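Side-chain contacts in lantibiotic dehydratase (Microbispora corallina, PDB 5EHK), which probably dehydrates serine and threonine residues of the NAI-107 precursor peptide in a tRNA-dependent reaction, with glutamyl-tRNA as the likely source of the activating group: residues Pro818-Arg823 / Ala880-Glu885; Asp833-Gln838 / Phe856-Asp861. All coordinates share one frame; numbering follows the deposited sequence.

Contact 1: residues Pro818-Arg823 / Ala880-Glu885; sequences PWLYLR and AGLLPE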
ATOM      1  N   PRO A 818     -17.396 -25.145  24.926  1.00 55.47           N
ATOM      2  CA  PRO A 818     -16.789 -26.482  24.834  1.00 56.02           C
ATOM      3  C   PRO A 818     -15.274 -26.305  24.623  1.00 44.80           C
ATOM      4  O   PRO A 818     -14.459 -27.023  25.201  1.00 34.23           O
ATOM      5  CB  PRO A 818     -17.452 -27.092  23.595  1.00 41.99           C
ATOM      6  CG  PRO A 818     -17.816 -25.926  22.740  1.00 47.15           C
ATOM      7  CD  PRO A 818     -18.022 -24.720  23.660  1.00 50.29           C
ATOM      8  N   TRP A 819     -14.924 -25.319  23.803  1.00 41.61           N
ATOM      9  CA  TRP A 819     -13.541 -24.968  23.535  1.00 41.94           C
ATOM     10  C   TRP A 819     -13.089 -23.684  24.264  1.00 42.05           C
ATOM     11  O   TRP A 819     -13.788 -22.663  24.256  1.00 45.86           O
ATOM     12  CB  TRP A 819     -13.341 -24.754  22.030  1.00 43.11           C
ATOM     13  CG  TRP A 819     -14.158 -25.644  21.119  1.00 51.91           C
ATOM     14  CD1 TRP A 819     -15.383 -25.357  20.570  1.00 52.29           C
ATOM     15  CD2 TRP A 819     -13.774 -26.925  20.592  1.00 52.86           C
ATOM     16  NE1 TRP A 819     -15.802 -26.399  19.773  1.00 54.07           N
ATOM     17  CE2 TRP A 819     -14.831 -27.369  19.760  1.00 54.97           C
ATOM     18  CE3 TRP A 819     -12.649 -27.749  20.753  1.00 40.26           C
ATOM     19  CZ2 TRP A 819     -14.787 -28.599  19.087  1.00 48.65           C
ATOM     20  CZ3 TRP A 819     -12.606 -28.969  20.085  1.00 37.07           C
ATOM     21  CH2 TRP A 819     -13.671 -29.383  19.268  1.00 46.08           C
ATOM     22  N   LEU A 820     -11.904 -23.750  24.864  1.00 29.11           N
ATOM     23  CA  LEU A 820     -11.133 -22.576  25.239  1.00 21.01           C
ATOM     24  C   LEU A 820     -10.071 -22.332  24.153  1.00 21.94           C
ATOM     25  O   LEU A 820      -9.216 -23.199  23.922  1.00 18.99           O
ATOM     26  CB  LEU A 820     -10.457 -22.872  26.558  1.00 18.79           C
ATOM     27  CG  LEU A 820      -9.895 -21.745  27.395  1.00 24.64           C
ATOM     28  CD1 LEU A 820     -10.927 -20.628  27.510  1.00 28.22           C
ATOM     29  CD2 LEU A 820      -9.565 -22.315  28.775  1.00 26.37           C
ATOM     30  N   TYR A 821     -10.144 -21.197  23.450  1.00 18.90           N
ATOM     31  CA  TYR A 821      -9.186 -20.894  22.366  1.00 16.65           C
ATOM     32  C   TYR A 821      -8.373 -19.622  22.640  1.00 21.21           C
ATOM     33  O   TYR A 821      -8.887 -18.504  22.532  1.00 22.65           O
ATOM     34  CB  TYR A 821      -9.927 -20.778  21.045  1.00 17.96           C
ATOM     35  CG  TYR A 821      -9.113 -21.069  19.811  1.00 25.02           C
ATOM     36  CD1 TYR A 821      -8.059 -21.986  19.845  1.00 21.66           C
ATOM     37  CD2 TYR A 821      -9.482 -20.535  18.565  1.00 24.37           C
ATOM     38  CE1 TYR A 821      -7.333 -22.308  18.677  1.00 20.03           C
ATOM     39  CE2 TYR A 821      -8.778 -20.859  17.396  1.00 18.61           C
ATOM     40  CZ  TYR A 821      -7.702 -21.747  17.453  1.00 20.37           C
ATOM     41  OH  TYR A 821      -6.988 -22.066  16.297  1.00 20.15           O
ATOM     42  N   LEU A 822      -7.101 -19.799  22.988  1.00 18.56           N
ATOM     43  CA  LEU A 822      -6.222 -18.694  23.357  1.00 12.01           C
ATOM     44  C   LEU A 822      -5.391 -18.182  22.209  1.00 11.93           C
ATOM     45  O   LEU A 822      -4.822 -18.968  21.450  1.00 12.28           O
ATOM     46  CB  LEU A 822      -5.265 -19.166  24.429  1.00 14.28           C
ATOM     47  CG  LEU A 822      -5.882 -19.415  25.785  1.00 15.63           C
ATOM     48  CD1 LEU A 822      -4.963 -20.334  26.552  1.00 16.01           C
ATOM     49  CD2 LEU A 822      -6.001 -18.090  26.481  1.00 13.46           C
ATOM     50  N   ARG A 823      -5.278 -16.858  22.104  1.00 14.57           N
ATOM     51  CA  ARG A 823      -4.301 -16.247  21.200  1.00 11.81           C
ATOM     52  C   ARG A 823      -3.151 -15.626  21.957  1.00  9.12           C
ATOM     53  O   ARG A 823      -3.325 -14.680  22.709  1.00 10.25           O
ATOM     54  CB  ARG A 823      -4.953 -15.200  20.355  1.00 16.27           C
ATOM     55  CG  ARG A 823      -6.113 -15.727  19.582  1.00 19.50           C
ATOM     56  CD  ARG A 823      -6.479 -14.690  18.552  1.00 30.14           C
ATOM     57  NE  ARG A 823      -7.766 -14.982  17.945  1.00 33.66           N
ATOM     58  CZ  ARG A 823      -8.707 -14.065  17.790  1.00 28.97           C
ATOM     59  NH1 ARG A 823      -8.484 -12.819  18.228  1.00 26.49           N
ATOM     60  NH2 ARG A 823      -9.857 -14.404  17.223  1.00 23.46           N
ATOM     61  N   ALA A 880     -14.087 -21.767  34.883  1.00 29.73           N
ATOM     62  CA  ALA A 880     -14.007 -21.293  36.260  1.00 30.56           C
ATOM     63  C   ALA A 880     -12.773 -21.832  36.970  1.00 31.74           C
ATOM     64  O   ALA A 880     -12.344 -21.303  38.003  1.00 30.73           O
ATOM     65  CB  ALA A 880     -15.259 -21.646  37.023  1.00 34.97           C
ATOM     66  N   GLY A 881     -12.193 -22.880  36.398  1.00 32.80           N
ATOM     67  CA  GLY A 881     -11.033 -23.515  36.990  1.00 32.19           C
ATOM     68  C   GLY A 881      -9.773 -23.259  36.195  1.00 32.00           C
ATOM     69  O   GLY A 881      -8.835 -22.637  36.699  1.00 34.65           O
ATOM     70  N   LEU A 882      -9.762 -23.723  34.947  1.00 29.59           N
ATOM     71  CA  LEU A 882      -8.589 -23.628  34.093  1.00 24.80           C
ATOM     72  C   LEU A 882      -8.263 -22.207  33.702  1.00 27.70           C
ATOM     73  O   LEU A 882      -7.114 -21.793  33.803  1.00 28.45           O
ATOM     74  CB  LEU A 882      -8.754 -24.459  32.828  1.00 26.63           C
ATOM     75  CG  LEU A 882      -7.614 -24.279  31.825  1.00 23.25           C
ATOM     76  CD1 LEU A 882      -6.293 -24.710  32.456  1.00 24.15           C
ATOM     77  CD2 LEU A 882      -7.895 -25.090  30.560  1.00 18.81           C
ATOM     78  N   LEU A 883      -9.261 -21.460  33.248  1.00 29.22           N
ATOM     79  CA  LEU A 883      -9.000 -20.114  32.740  1.00 30.26           C
ATOM     80  C   LEU A 883      -8.259 -19.190  33.704  1.00 26.11           C
ATOM     81  O   LEU A 883      -7.307 -18.528  33.299  1.00 25.70           O
ATOM     82  CB  LEU A 883     -10.275 -19.433  32.269  1.00 32.49           C
ATOM     83  CG  LEU A 883      -9.974 -18.040  31.744  1.00 25.08           C
ATOM     84  CD1 LEU A 883      -9.141 -18.150  30.478  1.00 26.96           C
ATOM     85  CD2 LEU A 883     -11.279 -17.385  31.454  1.00 32.40           C
ATOM     86  N   PRO A 884      -8.670 -19.158  34.980  1.00 29.38           N
ATOM     87  CA  PRO A 884      -7.945 -18.232  35.850  1.00 25.00           C
ATOM     88  C   PRO A 884      -6.555 -18.723  36.232  1.00 25.71           C
ATOM     89  O   PRO A 884      -5.691 -17.889  36.523  1.00 30.10           O
ATOM     90  CB  PRO A 884      -8.842 -18.149  37.086  1.00 24.88           C
ATOM     91  CG  PRO A 884     -10.186 -18.571  36.603  1.00 29.73           C
ATOM     92  CD  PRO A 884      -9.909 -19.635  35.616  1.00 30.61           C
ATOM     93  N   GLU A 885      -6.313 -20.027  36.216  1.00 22.76           N
ATOM     94  CA  GLU A 885      -4.958 -20.491  36.484  1.00 22.31           C
ATOM     95  C   GLU A 885      -4.060 -20.060  35.327  1.00 22.99           C
ATOM     96  O   GLU A 885      -2.991 -19.489  35.535  1.00 22.33           O
ATOM     97  CB  GLU A 885      -4.911 -22.006  36.703  1.00 22.72           C
ATOM     98  CG  GLU A 885      -3.494 -22.541  36.847  1.00 23.74           C
ATOM     99  CD  GLU A 885      -3.415 -23.995  37.314  1.00 33.10           C
ATOM    100  OE1 GLU A 885      -4.484 -24.626  37.533  1.00 29.92           O
ATOM    101  OE2 GLU A 885      -2.269 -24.507  37.430  1.00 31.89           O
TER

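Contact 2: residues Asp833-Gln838 / Phe856-Asp861; sequences DFLRDQ and FIRYSD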
ATOM      1  N   ASP A 833      11.178 -20.849  21.897  1.00 12.37           N
ATOM      2  CA  ASP A 833      11.440 -20.860  23.349  1.00 16.08           C
ATOM      3  C   ASP A 833      10.160 -20.933  24.170  1.00 14.23           C
ATOM      4  O   ASP A 833      10.092 -21.681  25.148  1.00 14.07           O
ATOM      5  CB  ASP A 833      12.260 -19.647  23.820  1.00 14.46           C
ATOM      6  CG  ASP A 833      13.761 -19.846  23.638  1.00 21.78           C
ATOM      7  OD1 ASP A 833      14.192 -21.022  23.522  1.00 23.11           O
ATOM      8  OD2 ASP A 833      14.499 -18.830  23.572  1.00 24.44           O
ATOM      9  N   PHE A 834       9.151 -20.162  23.764  1.00 12.58           N
ATOM     10  CA  PHE A 834       7.875 -20.156  24.462  1.00 11.66           C
ATOM     11  C   PHE A 834       7.252 -21.572  24.422  1.00 12.65           C
ATOM     12  O   PHE A 834       6.726 -22.064  25.424  1.00  9.14           O
ATOM     13  CB  PHE A 834       6.939 -19.099  23.864  1.00 12.31           C
ATOM     14  CG  PHE A 834       5.718 -18.831  24.707  1.00  9.61           C
ATOM     15  CD1 PHE A 834       5.765 -17.898  25.723  1.00  5.92           C
ATOM     16  CD2 PHE A 834       4.549 -19.551  24.504  1.00  7.54           C
ATOM     17  CE1 PHE A 834       4.689 -17.665  26.497  1.00  6.39           C
ATOM     18  CE2 PHE A 834       3.461 -19.328  25.290  1.00  9.75           C
ATOM     19  CZ  PHE A 834       3.526 -18.380  26.301  1.00  8.00           C
ATOM     20  N   LEU A 835       7.337 -22.206  23.250  1.00 11.54           N
ATOM     21  CA  LEU A 835       6.897 -23.579  23.047  1.00 11.87           C
ATOM     22  C   LEU A 835       7.662 -24.608  23.879  1.00 14.12           C
ATOM     23  O   LEU A 835       7.072 -25.568  24.386  1.00 13.33           O
ATOM     24  CB  LEU A 835       6.983 -23.948  21.569  1.00 11.63           C
ATOM     25  CG  LEU A 835       5.965 -23.281  20.640  1.00 12.10           C
ATOM     26  CD1 LEU A 835       6.345 -23.470  19.180  1.00  6.71           C
ATOM     27  CD2 LEU A 835       4.548 -23.807  20.928  1.00  8.59           C
ATOM     28  N   ARG A 836       8.972 -24.424  24.009  1.00 14.00           N
ATOM     29  CA  ARG A 836       9.792 -25.341  24.805  1.00 13.58           C
ATOM     30  C   ARG A 836       9.476 -25.248  26.302  1.00 17.24           C
ATOM     31  O   ARG A 836       9.316 -26.264  26.978  1.00 17.80           O
ATOM     32  CB  ARG A 836      11.287 -25.106  24.532  1.00 14.68           C
ATOM     33  CG  ARG A 836      11.742 -25.608  23.154  1.00 18.77           C
ATOM     34  CD  ARG A 836      13.244 -25.561  22.950  1.00 16.84           C
ATOM     35  NE  ARG A 836      13.687 -24.260  22.458  1.00 21.01           N
ATOM     36  CZ  ARG A 836      14.069 -24.009  21.210  1.00 19.33           C
ATOM     37  NH1 ARG A 836      14.101 -24.981  20.307  1.00 15.96           N
ATOM     38  NH2 ARG A 836      14.445 -22.779  20.873  1.00 19.14           N
ATOM     39  N   ASP A 837       9.333 -24.019  26.790  1.00 14.17           N
ATOM     40  CA  ASP A 837       9.277 -23.738  28.209  1.00 12.90           C
ATOM     41  C   ASP A 837       7.903 -23.398  28.795  1.00 14.06           C
ATOM     42  O   ASP A 837       7.605 -23.796  29.910  1.00 15.77           O
ATOM     43  CB  ASP A 837      10.213 -22.567  28.518  1.00 17.34           C
ATOM     44  CG  ASP A 837      11.648 -22.834  28.118  1.00 17.18           C
ATOM     45  OD1 ASP A 837      12.081 -24.001  28.087  1.00 14.93           O
ATOM     46  OD2 ASP A 837      12.355 -21.854  27.854  1.00 23.27           O
ATOM     47  N   GLN A 838       7.084 -22.642  28.072  1.00 15.65           N
ATOM     48  CA  GLN A 838       5.842 -22.097  28.642  1.00 13.44           C
ATOM     49  C   GLN A 838       4.572 -22.885  28.290  1.00 14.94           C
ATOM     50  O   GLN A 838       3.695 -23.048  29.135  1.00 14.46           O
ATOM     51  CB  GLN A 838       5.649 -20.613  28.268  1.00 13.35           C
ATOM     52  CG  GLN A 838       6.390 -19.621  29.157  1.00 13.97           C
ATOM     53  CD  GLN A 838       7.897 -19.600  28.919  1.00 16.00           C
ATOM     54  OE1 GLN A 838       8.366 -19.519  27.775  1.00 16.52           O
ATOM     55  NE2 GLN A 838       8.660 -19.678  30.002  1.00 13.11           N
ATOM     56  N   PHE A 856      -1.784 -26.812  19.482  1.00  9.09           N
ATOM     57  CA  PHE A 856      -1.394 -25.456  19.184  1.00  8.87           C
ATOM     58  C   PHE A 856      -1.086 -25.327  17.711  1.00 10.22           C
ATOM     59  O   PHE A 856      -0.617 -26.280  17.084  1.00  9.78           O
ATOM     60  CB  PHE A 856      -0.176 -25.025  20.004  1.00  9.26           C
ATOM     61  CG  PHE A 856       1.134 -25.391  19.366  1.00 12.09           C
ATOM     62  CD1 PHE A 856       1.715 -24.570  18.398  1.00  9.96           C
ATOM     63  CD2 PHE A 856       1.787 -26.557  19.725  1.00 11.20           C
ATOM     64  CE1 PHE A 856       2.885 -24.924  17.802  1.00 11.18           C
ATOM     65  CE2 PHE A 856       2.968 -26.899  19.135  1.00 12.59           C
ATOM     66  CZ  PHE A 856       3.522 -26.084  18.174  1.00  9.66           C
ATOM     67  N   ILE A 857      -1.316 -24.126  17.182  1.00  7.78           N
ATOM     68  CA  ILE A 857      -0.899 -23.784  15.840  1.00  9.79           C
ATOM     69  C   ILE A 857      -0.205 -22.407  15.853  1.00 14.70           C
ATOM     70  O   ILE A 857      -0.458 -21.563  16.721  1.00 12.94           O
ATOM     71  CB  ILE A 857      -2.073 -23.751  14.834  1.00 11.02           C
ATOM     72  CG1 ILE A 857      -3.008 -22.571  15.103  1.00 14.60           C
ATOM     73  CG2 ILE A 857      -2.864 -25.050  14.844  1.00  9.40           C
ATOM     74  CD1 ILE A 857      -4.058 -22.391  14.040  1.00 11.43           C
ATOM     75  N   ARG A 858       0.671 -22.202  14.878  1.00 12.93           N
ATOM     76  CA  ARG A 858       1.271 -20.919  14.606  1.00  9.83           C
ATOM     77  C   ARG A 858       0.345 -20.267  13.576  1.00 14.96           C
ATOM     78  O   ARG A 858      -0.077 -20.888  12.599  1.00 17.09           O
ATOM     79  CB  ARG A 858       2.690 -21.135  14.072  1.00  8.51           C
ATOM     80  CG  ARG A 858       3.607 -21.821  15.081  1.00 11.20           C
ATOM     81  CD  ARG A 858       4.900 -22.452  14.478  1.00 11.40           C
ATOM     82  NE  ARG A 858       6.118 -21.978  15.090  1.00 10.26           N
ATOM     83  CZ  ARG A 858       7.046 -22.715  15.686  1.00 12.04           C
ATOM     84  NH1 ARG A 858       6.962 -24.021  15.802  1.00 14.28           N
ATOM     85  NH2 ARG A 858       8.074 -22.088  16.206  1.00 14.98           N
ATOM     86  N   TYR A 859      -0.034 -19.029  13.837  1.00 17.76           N
ATOM     87  CA  TYR A 859      -1.060 -18.381  13.050  1.00 20.71           C
ATOM     88  C   TYR A 859      -0.590 -16.971  12.740  1.00 19.96           C
ATOM     89  O   TYR A 859       0.137 -16.361  13.522  1.00 20.83           O
ATOM     90  CB  TYR A 859      -2.379 -18.342  13.850  1.00 19.15           C
ATOM     91  CG  TYR A 859      -3.618 -18.198  13.002  1.00 24.47           C
ATOM     92  CD1 TYR A 859      -4.380 -19.315  12.669  1.00 31.48           C
ATOM     93  CD2 TYR A 859      -4.023 -16.951  12.513  1.00 27.05           C
ATOM     94  CE1 TYR A 859      -5.522 -19.208  11.875  1.00 34.20           C
ATOM     95  CE2 TYR A 859      -5.169 -16.829  11.714  1.00 31.36           C
ATOM     96  CZ  TYR A 859      -5.915 -17.969  11.400  1.00 34.14           C
ATOM     97  OH  TYR A 859      -7.050 -17.888  10.619  1.00 34.32           O
ATOM     98  N   SER A 860      -1.015 -16.436  11.609  1.00 26.01           N
ATOM     99  CA  SER A 860      -0.780 -15.026  11.350  1.00 27.45           C
ATOM    100  C   SER A 860      -2.087 -14.329  10.979  1.00 28.94           C
ATOM    101  O   SER A 860      -2.753 -14.733  10.028  1.00 31.45           O
ATOM    102  CB  SER A 860       0.264 -14.852  10.254  1.00 21.16           C
ATOM    103  OG  SER A 860       0.279 -13.510   9.838  1.00 33.32           O
ATOM    104  N   ASP A 861      -2.483 -13.317  11.750  1.00 27.02           N
ATOM    105  CA  ASP A 861      -3.646 -12.500  11.388  1.00 24.78           C
ATOM    106  C   ASP A 861      -3.270 -11.050  11.106  1.00 28.47           C
ATOM    107  O   ASP A 861      -2.092 -10.715  10.939  1.00 26.56           O
ATOM    108  CB  ASP A 861      -4.777 -12.592  12.437  1.00 23.92           C
ATOM    109  CG  ASP A 861      -4.346 -12.130  13.858  1.00 27.94           C
ATOM    110  OD1 ASP A 861      -3.368 -11.356  14.003  1.00 26.14           O
ATOM    111  OD2 ASP A 861      -5.030 -12.514  14.844  1.00 24.61           O
TER

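Contact 1: residues Pro818-Arg823 / Ala880-Glu885
The backbones of strand 818-823 and the helical turn 880-885 come nearest at Leu820 and Leu883, whose CA atoms lie 8.2 Å apart, so only side chains bridge the gap. Leu820 carries the contact from the strand. Its CG is extended away from the backbone N (chi1 -163°), and its two methyls fork towards two successive residues of the helix. One branch, CD2 of Leu820, meets CD2 of Leu882 at 3.7 Å, methyl to methyl. The same CD2 of Leu820 is 4.1 Å from CG of Leu882. These two side chains are set at a slant to each other. The other branch, CD1 of Leu820, approaches CD1 of Leu883 more loosely, at 4.3 Å. Leu883 extends its CG fully opposite its backbone N (chi1 -180°), which carries that methyl to the strand.

The helix is irregular here. It makes a wider pi-type turn at 880-882 and is kinked at Pro884, whose ring nitrogen has no hydrogen to give to the preceding turn. Leu822 lies on the same side of the strand as Leu820 and packs on Ile886 and Leu890, further along the helix. Leu904 of the neighbouring strand touches both Leu820 and Leu883. Leu883 also packs on Trp879 of the second subunit, so this layer reaches the dimer interface.

No hydrogen bond crosses between the segments. All three touching leucines are buried, and the 143 Å² buried between the segments falls on leucines alone. Between these two segments the attraction is probably dispersion and exclusion of water, with no directed bond.

Contact 2: residues Asp833-Gln838 / Phe856-Asp861
The first torsions of Leu835 and Phe856 set a methyl over a ring face. Leu835 keeps CG beside its backbone N (chi1 -71°), which sends its two methyls out from helix 828-837. Phe856 has CG between the backbone N and the carbonyl carbon (chi1 87°), and its ring lies under one of these methyls. CD2 of Leu835 stands 3.6 Å from the centroid of the Phe856 ring and only 9° off the ring normal. This is a CH-pi contact centred on the face, and the two side chains cross at about a right angle.

The other methyl serves Arg858. CD1 of Leu835 sits over one face of the guanidinium, displaced toward its rim, 3.5 Å from NH1 and 3.6 Å from CZ of Arg858. This CD1 of Leu835 is also near the ring rim, 4.0 Å from CE1 and from CZ of Phe856.

The guanidinium has polar partners elsewhere. Its NH2 forms a salt bridge with Asp832, and its NH1 bonds to the carbonyl oxygen of Arg1084. Asp832 probably balances its charge, and the two bonds together probably fix its rotation.

On the helix, Arg836 NH2 makes a salt bridge of 3.2 Å to Asp833 OD1, which lies in the guanidinium plane but is met from above the carboxylate plane.

Leu938 of helix 920-942 touches both Leu835 and Arg858. The arrangement is typical of an alpha+beta fold, a helix laid on one face of an antiparallel sheet, here at 853-861, an outermost strand of the four within this chain.

In the fold
Both contacts lie in the C-terminal family region, which in relatives such as NisB carries out glutamate elimination and probably does so here. Their centres are about 17 Å apart. Along the chain, contact 2 is nested inside contact 1: strand 819-824 leads to helix 828-837, then strand 853-861, and helix 875-895 comes last. The two strands belong to one four-stranded antiparallel sheet, separated by strand 864-872. Tyr821 OH and Ile857 CD1, 3.7 Å apart, join the contacts directly by packing across that middle strand, on the face turned away from these two helices. Each contact therefore fastens a different helix to the same sheet. Both also touch the second subunit, so both helices adjoin it.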